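Long-range contact in L-aspartate semialdehyde sulfurtransferase (Methanocaldococcus jannaschii, PDB 3KPC), which probably condenses sulfide with aspartate semialdehyde to homocysteine together with a partner protein, and closes its paired CBS domains on binding S-adenosylmethionine and methylthioadenosine: residues N73-H78 with Y93-V98. Numbering follows the deposited sequence. Where two conformers were deposited one is given.
Sequences NVITAH and YNISGV. With SAM (S-adenosylmethionine), chain B.
With CG1 beside its own backbone N (chi1 -52°) and a second bend at chi2 (-62°), I75 lays its CD1 methyl over one face of the Y93 ring. CD1 stands 4.0 Å from the centroid of the Y93 ring and almost on the ring normal, a CH-pi contact in which the two side chains meet at about a right angle. A branched isoleucine suits the place because it serves several neighbours at once: CG1 and CD1 form the arm on Y93, while the CG2 branch meets I95 CD1 and faces V98 CG1. At the branch point, I75 CB packs 3.7 Å from I95 CD1. Further along, A77 CB reaches V98 CG2 at 3.9 Å, and its small side chain also touches V86 of helix 83-92.

This is the adenine pocket of the second CBS repeat in the C-terminal CBS pair, where the loop 73-78 and the start of strand 97-101 come together on S-adenosylmethionine. The backbone of I75 reads the adenine edge twice: I75 N donates to SAM N1 (2.9 Å), and SAM N6 donates almost straight (176°) to I75 O. The other acceptor for SAM N6 is G97 O, at 2.7 Å, so the exocyclic amine links the two segments. I95 covers one face of the purine, its CG2 3.5 Å from SAM C4, and V74 CG1 lies over the opposite face at the N1 and N6 end.

Where the chain leaves helix 83-92, N94, with its positive phi, belongs to a Schellman motif and turns its carbonyl to the ligand: SAM N donates to N94 O at 3.0 Å. D54 and T71, together with N35 and E114 of the second subunit, add further hydrogen bonds to the ligand, which therefore bridges the dimer.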
ATOM      1  N   ASN A  73     -13.383 -10.029   7.947  1.00 18.88           N
ATOM      2  CA  ASN A  73     -12.527 -10.378   9.095  1.00 19.31           C
ATOM      3  C   ASN A  73     -11.357  -9.396   9.164  1.00 19.05           C
ATOM      4  O   ASN A  73     -10.292  -9.653   8.595  1.00 19.18           O
ATOM      5  CB  ASN A  73     -12.021 -11.832   8.984  1.00 19.63           C
ATOM      6  CG  ASN A  73     -10.973 -12.191  10.053  1.00 20.54           C
ATOM      7  OD1 ASN A  73      -9.981 -12.864   9.761  1.00 21.95           O
ATOM      8  ND2 ASN A  73     -11.195 -11.742  11.289  1.00 21.19           N
ATOM      9  N   VAL A  74     -11.551  -8.268   9.842  1.00 18.59           N
ATOM     10  CA  VAL A  74     -10.524  -7.220   9.871  1.00 18.04           C
ATOM     11  C   VAL A  74      -9.541  -7.421  11.024  1.00 17.94           C
ATOM     12  O   VAL A  74      -9.945  -7.517  12.186  1.00 17.87           O
ATOM     13  CB  VAL A  74     -11.137  -5.797   9.943  1.00 17.97           C
ATOM     14  CG1 VAL A  74     -10.067  -4.736   9.723  1.00 17.75           C
ATOM     15  CG2 VAL A  74     -12.244  -5.640   8.915  1.00 17.76           C
ATOM     16  N   ILE A  75      -8.253  -7.495  10.686  1.00 17.77           N
ATOM     17  CA  ILE A  75      -7.179  -7.484  11.680  1.00 17.67           C
ATOM     18  C   ILE A  75      -7.033  -6.051  12.214  1.00 17.44           C
ATOM     19  O   ILE A  75      -6.901  -5.103  11.432  1.00 17.35           O
ATOM     20  CB  ILE A  75      -5.833  -7.979  11.065  1.00 17.72           C
ATOM     21  CG1 ILE A  75      -6.005  -9.335  10.349  1.00 17.92           C
ATOM     22  CG2 ILE A  75      -4.720  -8.030  12.131  1.00 17.82           C
ATOM     23  CD1 ILE A  75      -6.449 -10.502  11.235  1.00 18.14           C
ATOM     24  N   THR A  76      -7.076  -5.897  13.537  1.00 17.30           N
ATOM     25  CA  THR A  76      -7.066  -4.571  14.166  1.00 17.29           C
ATOM     26  C   THR A  76      -5.936  -4.399  15.180  1.00 17.48           C
ATOM     27  O   THR A  76      -5.262  -5.366  15.545  1.00 17.35           O
ATOM     28  CB  THR A  76      -8.410  -4.270  14.876  1.00 17.25           C
ATOM     29  OG1 THR A  76      -8.653  -5.259  15.886  1.00 17.31           O
ATOM     30  CG2 THR A  76      -9.564  -4.267  13.886  1.00 17.26           C
ATOM     31  N   ALA A  77      -5.734  -3.159  15.624  1.00 18.02           N
ATOM     32  CA  ALA A  77      -4.794  -2.857  16.697  1.00 18.75           C
ATOM     33  C   ALA A  77      -5.468  -2.020  17.784  1.00 19.42           C
ATOM     34  O   ALA A  77      -6.497  -1.386  17.546  1.00 19.27           O
ATOM     35  CB  ALA A  77      -3.573  -2.134  16.143  1.00 18.67           C
ATOM     36  N   HIS A  78      -4.886  -2.040  18.980  1.00 20.53           N
ATOM     37  CA  HIS A  78      -5.329  -1.204  20.093  1.00 21.81           C
ATOM     38  C   HIS A  78      -4.299  -0.089  20.274  1.00 22.05           C
ATOM     39  O   HIS A  78      -3.139  -0.258  19.895  1.00 22.04           O
ATOM     40  CB  HIS A  78      -5.458  -2.061  21.358  1.00 22.24           C
ATOM     41  CG  HIS A  78      -6.023  -1.337  22.540  1.00 24.23           C
ATOM     42  ND1 HIS A  78      -5.239  -0.599  23.400  1.00 25.78           N
ATOM     43  CD2 HIS A  78      -7.284  -1.263  23.027  1.00 25.74           C
ATOM     44  CE1 HIS A  78      -5.994  -0.085  24.354  1.00 26.47           C
ATOM     45  NE2 HIS A  78      -7.240  -0.475  24.152  1.00 26.48           N
ATOM     46  N   TYR A  93      -0.291 -11.796   8.274  1.00 18.36           N
ATOM     47  CA  TYR A  93      -1.516 -11.847   7.467  1.00 18.32           C
ATOM     48  C   TYR A  93      -1.385 -11.268   6.065  1.00 18.03           C
ATOM     49  O   TYR A  93      -2.376 -11.200   5.323  1.00 17.96           O
ATOM     50  CB  TYR A  93      -2.690 -11.220   8.229  1.00 18.52           C
ATOM     51  CG  TYR A  93      -2.996 -12.001   9.474  1.00 19.68           C
ATOM     52  CD1 TYR A  93      -3.576 -13.269   9.396  1.00 20.73           C
ATOM     53  CD2 TYR A  93      -2.654 -11.509  10.733  1.00 20.80           C
ATOM     54  CE1 TYR A  93      -3.837 -14.016  10.541  1.00 21.67           C
ATOM     55  CE2 TYR A  93      -2.912 -12.248  11.886  1.00 21.73           C
ATOM     56  CZ  TYR A  93      -3.503 -13.499  11.783  1.00 22.07           C
ATOM     57  OH  TYR A  93      -3.762 -14.233  12.920  1.00 22.53           O
ATOM     58  N   ASN A  94      -0.157 -10.871   5.713  1.00 17.90           N
ATOM     59  CA  ASN A  94       0.149 -10.275   4.407  0.50 17.82           C
ATOM     60  C   ASN A  94      -0.764  -9.088   4.081  1.00 17.81           C
ATOM     61  O   ASN A  94      -1.307  -8.983   2.979  1.00 17.73           O
ATOM     62  CB  ASN A  94       0.108 -11.341   3.299  0.50 17.87           C
ATOM     63  CG  ASN A  94       0.748 -10.870   2.001  0.50 18.02           C
ATOM     64  OD1 ASN A  94       1.729 -10.126   2.010  0.50 18.21           O
ATOM     65  ND2 ASN A  94       0.192 -11.308   0.876  0.50 18.15           N
ATOM     66  N   ILE A  95      -0.929  -8.190   5.050  1.00 17.75           N
ATOM     67  CA  ILE A  95      -1.777  -7.008   4.876  1.00 17.85           C
ATOM     68  C   ILE A  95      -0.950  -5.742   5.053  1.00 17.95           C
ATOM     69  O   ILE A  95       0.185  -5.804   5.534  1.00 18.00           O
ATOM     70  CB  ILE A  95      -2.971  -7.002   5.860  1.00 17.82           C
ATOM     71  CG1 ILE A  95      -2.481  -7.193   7.304  1.00 17.85           C
ATOM     72  CG2 ILE A  95      -3.997  -8.067   5.459  1.00 17.80           C
ATOM     73  CD1 ILE A  95      -3.521  -6.878   8.360  1.00 17.85           C
ATOM     74  N   SER A  96      -1.511  -4.595   4.678  1.00 18.10           N
ATOM     75  CA  SER A  96      -0.717  -3.369   4.677  1.00 18.22           C
ATOM     76  C   SER A  96      -1.187  -2.242   5.605  1.00 18.12           C
ATOM     77  O   SER A  96      -0.549  -1.188   5.662  1.00 18.16           O
ATOM     78  CB  SER A  96      -0.539  -2.845   3.246  1.00 18.31           C
ATOM     79  OG  SER A  96      -1.773  -2.412   2.697  1.00 18.56           O
ATOM     80  N   GLY A  97      -2.280  -2.457   6.328  1.00 17.93           N
ATOM     81  CA  GLY A  97      -2.793  -1.448   7.253  1.00 17.64           C
ATOM     82  C   GLY A  97      -3.737  -2.090   8.241  1.00 17.40           C
ATOM     83  O   GLY A  97      -4.379  -3.094   7.925  1.00 17.43           O
ATOM     84  N   VAL A  98      -3.819  -1.526   9.444  1.00 17.09           N
ATOM     85  CA  VAL A  98      -4.720  -2.057  10.465  1.00 16.85           C
ATOM     86  C   VAL A  98      -5.489  -0.927  11.133  1.00 16.47           C
ATOM     87  O   VAL A  98      -4.880   0.029  11.628  1.00 16.50           O
ATOM     88  CB  VAL A  98      -3.977  -2.895  11.553  1.00 16.91           C
ATOM     89  CG1 VAL A  98      -3.349  -4.155  10.958  1.00 17.06           C
ATOM     90  CG2 VAL A  98      -2.927  -2.052  12.289  1.00 17.08           C
TER
HETATM   91  N   SAM B1000       0.001  -7.570   0.627  1.00 23.41           N
HETATM   92  CA  SAM B1000      -0.935  -6.932  -0.350  1.00 23.40           C
HETATM   93  C   SAM B1000      -1.820  -5.890   0.357  1.00 23.43           C
HETATM   94  O   SAM B1000      -1.693  -5.649   1.558  1.00 23.44           O
HETATM   95  OXT SAM B1000      -2.685  -5.268  -0.262  1.00 23.41           O
HETATM   96  CB  SAM B1000      -1.806  -7.991  -1.057  1.00 23.37           C
HETATM   97  CG  SAM B1000      -2.328  -9.080  -0.113  1.00 22.99           C
HETATM   98  SD  SAM B1000      -3.637  -8.510   1.033  1.00 22.25           S
HETATM   99  CE  SAM B1000      -4.159 -10.097   1.665  1.00 22.32           C
HETATM  100  C5' SAM B1000      -5.115  -7.993   0.079  1.00 20.77           C
HETATM  101  C4' SAM B1000      -6.366  -7.883   0.955  1.00 19.25           C
HETATM  102  O4' SAM B1000      -5.939  -7.381   2.238  1.00 18.64           O
HETATM  103  C3' SAM B1000      -7.420  -6.879   0.469  1.00 18.56           C
HETATM  104  O3' SAM B1000      -8.592  -7.608   0.087  1.00 18.27           O
HETATM  105  C2' SAM B1000      -7.698  -6.019   1.706  1.00 18.10           C
HETATM  106  O2' SAM B1000      -9.105  -5.802   1.904  1.00 17.74           O
HETATM  107  C1' SAM B1000      -7.141  -6.907   2.820  1.00 17.99           C
HETATM  108  N9  SAM B1000      -6.827  -6.133   4.043  1.00 17.45           N
HETATM  109  C8  SAM B1000      -6.182  -4.967   4.115  1.00 17.31           C
HETATM  110  N7  SAM B1000      -6.095  -4.581   5.390  1.00 17.22           N
HETATM  111  C5  SAM B1000      -6.687  -5.513   6.134  1.00 17.22           C
HETATM  112  C6  SAM B1000      -6.919  -5.676   7.499  1.00 17.18           C
HETATM  113  N6  SAM B1000      -6.499  -4.766   8.379  1.00 16.73           N
HETATM  114  N1  SAM B1000      -7.573  -6.770   7.931  1.00 17.25           N
HETATM  115  C2  SAM B1000      -8.001  -7.693   7.078  1.00 17.36           C
HETATM  116  N3  SAM B1000      -7.797  -7.567   5.774  1.00 17.35           N
HETATM  117  C4  SAM B1000      -7.152  -6.496   5.277  1.00 17.32           C